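Local structure of cytoplasmic protein (Cryptococcus neoformans var. grubii serotype A, 7LPO) at residues A[103-116]-A[236-248]. The protein probably hydrolyses steryl beta-glucosides, as a sterylglucosidase of glycoside hydrolase family 5. Sequence-based numbering, arbitrary orientation.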
loop_
_atom_site.group_PDB
_atom_site.type_symbol
_atom_site.label_atom_id
_atom_site.label_comp_id
_atom_site.label_asym_id
_atom_site.label_seq_id
_atom_site.Cartn_x
_atom_site.Cartn_y
_atom_site.Cartn_z
ATOM N N PHE A 103 0.635 2.952 9.914
ATOM C CA PHE A 103 0.351 2.527 11.278
ATOM C C PHE A 103 -0.661 1.391 11.218
ATOM O O PHE A 103 -1.402 1.243 10.245
ATOM C CB PHE A 103 -0.172 3.678 12.156
ATOM C CG PHE A 103 -1.537 4.158 11.779
ATOM C CD1 PHE A 103 -1.698 5.098 10.774
ATOM C CD2 PHE A 103 -2.656 3.669 12.415
ATOM C CE1 PHE A 103 -2.947 5.545 10.409
ATOM C CE2 PHE A 103 -3.916 4.113 12.061
ATOM C CZ PHE A 103 -4.062 5.053 11.055
ATOM N N THR A 104 -0.685 0.569 12.260
ATOM C CA THR A 104 -1.601 -0.559 12.287
ATOM C C THR A 104 -2.592 -0.416 13.429
ATOM O O THR A 104 -2.306 0.189 14.465
ATOM C CB THR A 104 -0.863 -1.897 12.414
ATOM O OG1 THR A 104 -0.180 -1.952 13.674
ATOM C CG2 THR A 104 0.124 -2.050 11.243
ATOM N N TRP A 105 -3.781 -0.970 13.202
ATOM C CA TRP A 105 -4.770 -1.117 14.261
ATOM C C TRP A 105 -4.173 -1.805 15.483
ATOM O O TRP A 105 -4.455 -1.418 16.626
ATOM C CB TRP A 105 -5.949 -1.899 13.692
ATOM C CG TRP A 105 -7.130 -2.074 14.572
ATOM C CD1 TRP A 105 -7.372 -1.482 15.769
ATOM C CD2 TRP A 105 -8.250 -2.914 14.297
ATOM N NE1 TRP A 105 -8.576 -1.902 16.256
ATOM C CE2 TRP A 105 -9.130 -2.792 15.374
ATOM C CE3 TRP A 105 -8.593 -3.758 13.234
ATOM C CZ2 TRP A 105 -10.335 -3.486 15.431
ATOM C CZ3 TRP A 105 -9.781 -4.454 13.297
ATOM C CH2 TRP A 105 -10.640 -4.310 14.388
ATOM N N GLU A 106 -3.327 -2.816 15.261
ATOM C CA GLU A 106 -2.738 -3.533 16.388
ATOM C C GLU A 106 -1.952 -2.586 17.280
ATOM O O GLU A 106 -2.010 -2.694 18.511
ATOM C CB GLU A 106 -1.826 -4.659 15.901
ATOM C CG GLU A 106 -1.038 -5.324 17.027
ATOM C CD GLU A 106 -0.086 -6.421 16.557
ATOM O OE1 GLU A 106 0.423 -7.147 17.426
ATOM O OE2 GLU A 106 0.156 -6.571 15.336
ATOM N N SER A 107 -1.178 -1.679 16.675
ATOM C CA SER A 107 -0.327 -0.792 17.458
ATOM C C SER A 107 -1.141 0.194 18.286
ATOM O O SER A 107 -0.623 0.734 19.273
ATOM C CB SER A 107 0.650 -0.044 16.542
ATOM O OG SER A 107 -0.022 0.907 15.724
ATOM N N LEU A 108 -2.410 0.403 17.931
ATOM C CA LEU A 108 -3.276 1.321 18.655
ATOM C C LEU A 108 -4.153 0.646 19.703
ATOM O O LEU A 108 -4.554 1.310 20.667
ATOM C CB LEU A 108 -4.194 2.071 17.683
ATOM C CG LEU A 108 -3.570 3.012 16.662
ATOM C CD1 LEU A 108 -4.659 3.541 15.717
ATOM C CD2 LEU A 108 -2.840 4.166 17.323
ATOM N N GLU A 109 -4.476 -0.648 19.549
ATOM C CA GLU A 109 -5.478 -1.275 20.412
ATOM C C GLU A 109 -5.092 -2.704 20.786
ATOM O O GLU A 109 -5.965 -3.538 21.051
ATOM C CB GLU A 109 -6.861 -1.255 19.738
ATOM C CG GLU A 109 -8.062 -1.352 20.669
ATOM C CD GLU A 109 -9.395 -1.067 19.959
ATOM O OE1 GLU A 109 -9.431 -1.000 18.718
ATOM O OE2 GLU A 109 -10.420 -0.909 20.642
ATOM N N HIS A 110 -3.794 -2.992 20.848
ATOM C CA HIS A 110 -3.345 -4.341 21.182
ATOM C C HIS A 110 -3.752 -4.754 22.587
ATOM O O HIS A 110 -3.921 -5.950 22.855
ATOM C CB HIS A 110 -1.831 -4.431 21.059
ATOM C CG HIS A 110 -1.107 -3.333 21.767
ATOM N ND1 HIS A 110 -0.828 -3.371 23.117
ATOM C CD2 HIS A 110 -0.613 -2.159 21.312
ATOM C CE1 HIS A 110 -0.194 -2.263 23.464
ATOM N NE2 HIS A 110 -0.051 -1.511 22.387
ATOM N N ALA A 111 -3.881 -3.795 23.504
ATOM C CA ALA A 111 -4.167 -4.133 24.896
ATOM C C ALA A 111 -5.549 -4.745 25.089
ATOM O O ALA A 111 -5.757 -5.461 26.067
ATOM C CB ALA A 111 -4.037 -2.888 25.780
ATOM N N GLY A 112 -6.492 -4.471 24.201
ATOM C CA GLY A 112 -7.833 -4.990 24.313
ATOM C C GLY A 112 -8.825 -3.993 23.760
ATOM O O GLY A 112 -8.486 -2.835 23.490
ATOM N N PRO A 113 -10.081 -4.419 23.589
ATOM C CA PRO A 113 -11.104 -3.495 23.076
ATOM C C PRO A 113 -11.181 -2.204 23.875
ATOM O O PRO A 113 -11.378 -2.232 25.094
ATOM C CB PRO A 113 -12.410 -4.294 23.189
ATOM C CG PRO A 113 -12.012 -5.710 23.368
ATOM C CD PRO A 113 -10.613 -5.757 23.900
ATOM N N LYS A 114 -11.019 -1.071 23.194
ATOM C CA LYS A 114 -11.101 0.267 23.772
ATOM C C LYS A 114 -10.000 0.557 24.784
ATOM O O LYS A 114 -10.105 1.529 25.542
ATOM C CB LYS A 114 -12.476 0.504 24.400
ATOM C CG LYS A 114 -13.548 0.756 23.347
ATOM C CD LYS A 114 -14.947 0.677 23.908
ATOM C CE LYS A 114 -15.973 0.751 22.785
ATOM N NZ LYS A 114 -17.345 1.052 23.298
ATOM N N GLU A 115 -8.936 -0.245 24.792
ATOM C CA GLU A 115 -7.718 0.031 25.552
ATOM C C GLU A 115 -6.689 0.565 24.563
ATOM O O GLU A 115 -5.907 -0.192 23.988
ATOM C CB GLU A 115 -7.216 -1.226 26.252
ATOM C CG GLU A 115 -7.943 -1.590 27.527
ATOM C CD GLU A 115 -7.282 -2.771 28.246
ATOM O OE1 GLU A 115 -7.657 -3.939 27.969
ATOM O OE2 GLU A 115 -6.387 -2.532 29.095
ATOM N N TYR A 116 -6.687 1.876 24.349
ATOM C CA TYR A 116 -5.881 2.489 23.308
ATOM C C TYR A 116 -4.487 2.827 23.824
ATOM O O TYR A 116 -4.328 3.354 24.931
ATOM C CB TYR A 116 -6.575 3.748 22.774
ATOM C CG TYR A 116 -7.957 3.488 22.214
ATOM C CD1 TYR A 116 -8.131 2.728 21.064
ATOM C CD2 TYR A 116 -9.088 4.001 22.838
ATOM C CE1 TYR A 116 -9.393 2.485 20.550
ATOM C CE2 TYR A 116 -10.350 3.760 22.339
ATOM C CZ TYR A 116 -10.496 3.004 21.190
ATOM O OH TYR A 116 -11.752 2.766 20.699
ATOM N N LEU A 236 -16.531 -5.319 14.735
ATOM C CA LEU A 236 -15.206 -5.149 14.141
ATOM C C LEU A 236 -15.053 -3.774 13.497
ATOM O O LEU A 236 -14.048 -3.091 13.720
ATOM C CB LEU A 236 -14.934 -6.251 13.114
ATOM C CG LEU A 236 -14.834 -7.672 13.673
ATOM C CD1 LEU A 236 -14.674 -8.737 12.576
ATOM C CD2 LEU A 236 -13.693 -7.770 14.675
ATOM N N GLN A 237 -16.032 -3.341 12.693
ATOM C CA GLN A 237 -15.883 -2.057 12.010
ATOM C C GLN A 237 -15.857 -0.903 13.007
ATOM O O GLN A 237 -15.056 0.028 12.864
ATOM C CB GLN A 237 -17.009 -1.845 10.988
ATOM C CG GLN A 237 -16.907 -2.704 9.738
ATOM C CD GLN A 237 -17.678 -2.129 8.547
ATOM O OE1 GLN A 237 -17.710 -0.912 8.328
ATOM N NE2 GLN A 237 -18.286 -3.013 7.759
ATOM N N ASP A 238 -16.723 -0.941 14.025
ATOM C CA ASP A 238 -16.768 0.148 15.000
ATOM C C ASP A 238 -15.468 0.245 15.791
ATOM O O ASP A 238 -15.006 1.347 16.105
ATOM C CB ASP A 238 -17.947 -0.038 15.963
ATOM C CG ASP A 238 -19.288 0.253 15.322
ATOM O OD1 ASP A 238 -19.326 0.666 14.146
ATOM O OD2 ASP A 238 -20.319 0.055 15.995
ATOM N N HIS A 239 -14.872 -0.891 16.156
ATOM C CA HIS A 239 -13.621 -0.819 16.911
ATOM C C HIS A 239 -12.483 -0.306 16.030
ATOM O O HIS A 239 -11.637 0.473 16.485
ATOM C CB HIS A 239 -13.280 -2.186 17.518
ATOM C CG HIS A 239 -13.996 -2.468 18.805
ATOM N ND1 HIS A 239 -15.248 -3.045 18.849
ATOM C CD2 HIS A 239 -13.645 -2.240 20.095
ATOM C CE1 HIS A 239 -15.635 -3.162 20.110
ATOM N NE2 HIS A 239 -14.684 -2.675 20.886
ATOM N N PHE A 240 -12.464 -0.695 14.752
ATOM C CA PHE A 240 -11.418 -0.205 13.855
ATOM C C PHE A 240 -11.569 1.291 13.603
ATOM O O PHE A 240 -10.594 2.048 13.664
ATOM C CB PHE A 240 -11.451 -0.981 12.535
ATOM C CG PHE A 240 -10.616 -0.360 11.448
ATOM C CD1 PHE A 240 -9.233 -0.420 11.496
ATOM C CD2 PHE A 240 -11.214 0.297 10.391
ATOM C CE1 PHE A 240 -8.465 0.166 10.500
ATOM C CE2 PHE A 240 -10.460 0.873 9.402
ATOM C CZ PHE A 240 -9.085 0.806 9.448
ATOM N N ILE A 241 -12.793 1.734 13.319
ATOM C CA ILE A 241 -13.047 3.149 13.071
ATOM C C ILE A 241 -12.811 3.968 14.335
ATOM O O ILE A 241 -12.286 5.086 14.275
ATOM C CB ILE A 241 -14.476 3.326 12.516
ATOM C CG1 ILE A 241 -14.569 2.648 11.139
ATOM C CG2 ILE A 241 -14.854 4.799 12.427
ATOM C CD1 ILE A 241 -15.967 2.589 10.546
ATOM N N ASP A 242 -13.172 3.418 15.499
ATOM C CA ASP A 242 -12.900 4.114 16.755
ATOM C C ASP A 242 -11.403 4.252 16.994
ATOM O O ASP A 242 -10.937 5.289 17.475
ATOM C CB ASP A 242 -13.535 3.369 17.932
ATOM C CG ASP A 242 -15.023 3.646 18.079
ATOM O OD1 ASP A 242 -15.587 4.382 17.236
ATOM O OD2 ASP A 242 -15.634 3.107 19.040
ATOM N N ALA A 243 -10.632 3.205 16.699
ATOM C CA ALA A 243 -9.203 3.265 16.974
ATOM C C ALA A 243 -8.525 4.298 16.089
ATOM O O ALA A 243 -7.763 5.138 16.580
ATOM C CB ALA A 243 -8.565 1.894 16.788
ATOM N N VAL A 244 -8.783 4.249 14.780
ATOM C CA VAL A 244 -8.258 5.286 13.895
ATOM C C VAL A 244 -8.780 6.648 14.328
ATOM O O VAL A 244 -8.036 7.634 14.371
ATOM C CB VAL A 244 -8.612 4.984 12.426
ATOM C CG1 VAL A 244 -8.076 6.102 11.500
ATOM C CG2 VAL A 244 -8.057 3.631 12.020
ATOM N N GLY A 245 -10.061 6.714 14.691
ATOM C CA GLY A 245 -10.633 7.977 15.117
ATOM C C GLY A 245 -9.951 8.552 16.340
ATOM O O GLY A 245 -9.859 9.771 16.485
ATOM N N GLU A 246 -9.454 7.692 17.227
ATOM C CA GLU A 246 -8.754 8.178 18.412
ATOM C C GLU A 246 -7.385 8.746 18.057
ATOM O O GLU A 246 -6.928 9.713 18.678
ATOM C CB GLU A 246 -8.611 7.051 19.432
ATOM C CG GLU A 246 -9.884 6.702 20.158
ATOM C CD GLU A 246 -10.279 7.748 21.179
ATOM O OE1 GLU A 246 -9.385 8.328 21.830
ATOM O OE2 GLU A 246 -11.490 7.989 21.328
ATOM N N LEU A 247 -6.705 8.155 17.073
ATOM C CA LEU A 247 -5.454 8.741 16.602
ATOM C C LEU A 247 -5.707 10.114 15.994
ATOM O O LEU A 247 -5.034 11.093 16.342
ATOM C CB LEU A 247 -4.787 7.812 15.589
ATOM C CG LEU A 247 -3.524 8.306 14.894
ATOM C CD1 LEU A 247 -2.500 8.727 15.932
ATOM C CD2 LEU A 247 -2.961 7.220 13.976
ATOM N N ALA A 248 -6.691 10.203 15.089
ATOM C CA ALA A 248 -7.034 11.485 14.475
ATOM C C ALA A 248 -7.391 12.520 15.531
ATOM O O ALA A 248 -6.899 13.653 15.499
ATOM C CB ALA A 248 -8.191 11.313 13.492
HETATM O O HOH W 1 -11.883 0.624 19.473
HETATM O O HOH W 2 -13.597 4.410 21.526
#
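Trp105 and Phe240 meet where the short helix 105-109 crosses helix 236-248 at 75°, the axes 9.7 Å apart. Phe240 CB sits over the six-membered ring of Trp105, 3.8 Å from its centroid. The Phe240 ring then turns its edge to the same indole in a T-shaped pair, planes at 66°. Ala243 CB packs against Trp105 CD1. The indole is fixed from its own segment: Trp105 NE1 gives a nearly straight bond, in the ring plane, to Glu109 OE1 (2.8 Å). Glu109 CG is anti to the backbone N (chi1 -157°) and the chain beyond is extended, which brings the carboxylate to the indole N-H. Its OE2 accepts from Lys114 N and lies in the His239 ring plane at carbon CD2 (3.5 Å); His239 ND1 is bonded to Phe235 O. Glu246 CG covers one face of Tyr116, 3.8 Å from the ring centroid; Lys114 CA lies over the opposite face. At the strand end, Leu247 CD2 points at the centre of the Phe103 ring (3.7 Å), a CH-pi contact, and Val244 CG2 reaches its edge. Trp266 of strand 263-267 also touches Phe103. The arrangement fits the TIM-barrel fold of family 5: an outer helix packs against the C-terminal end of strand 98-104 and the loop that follows.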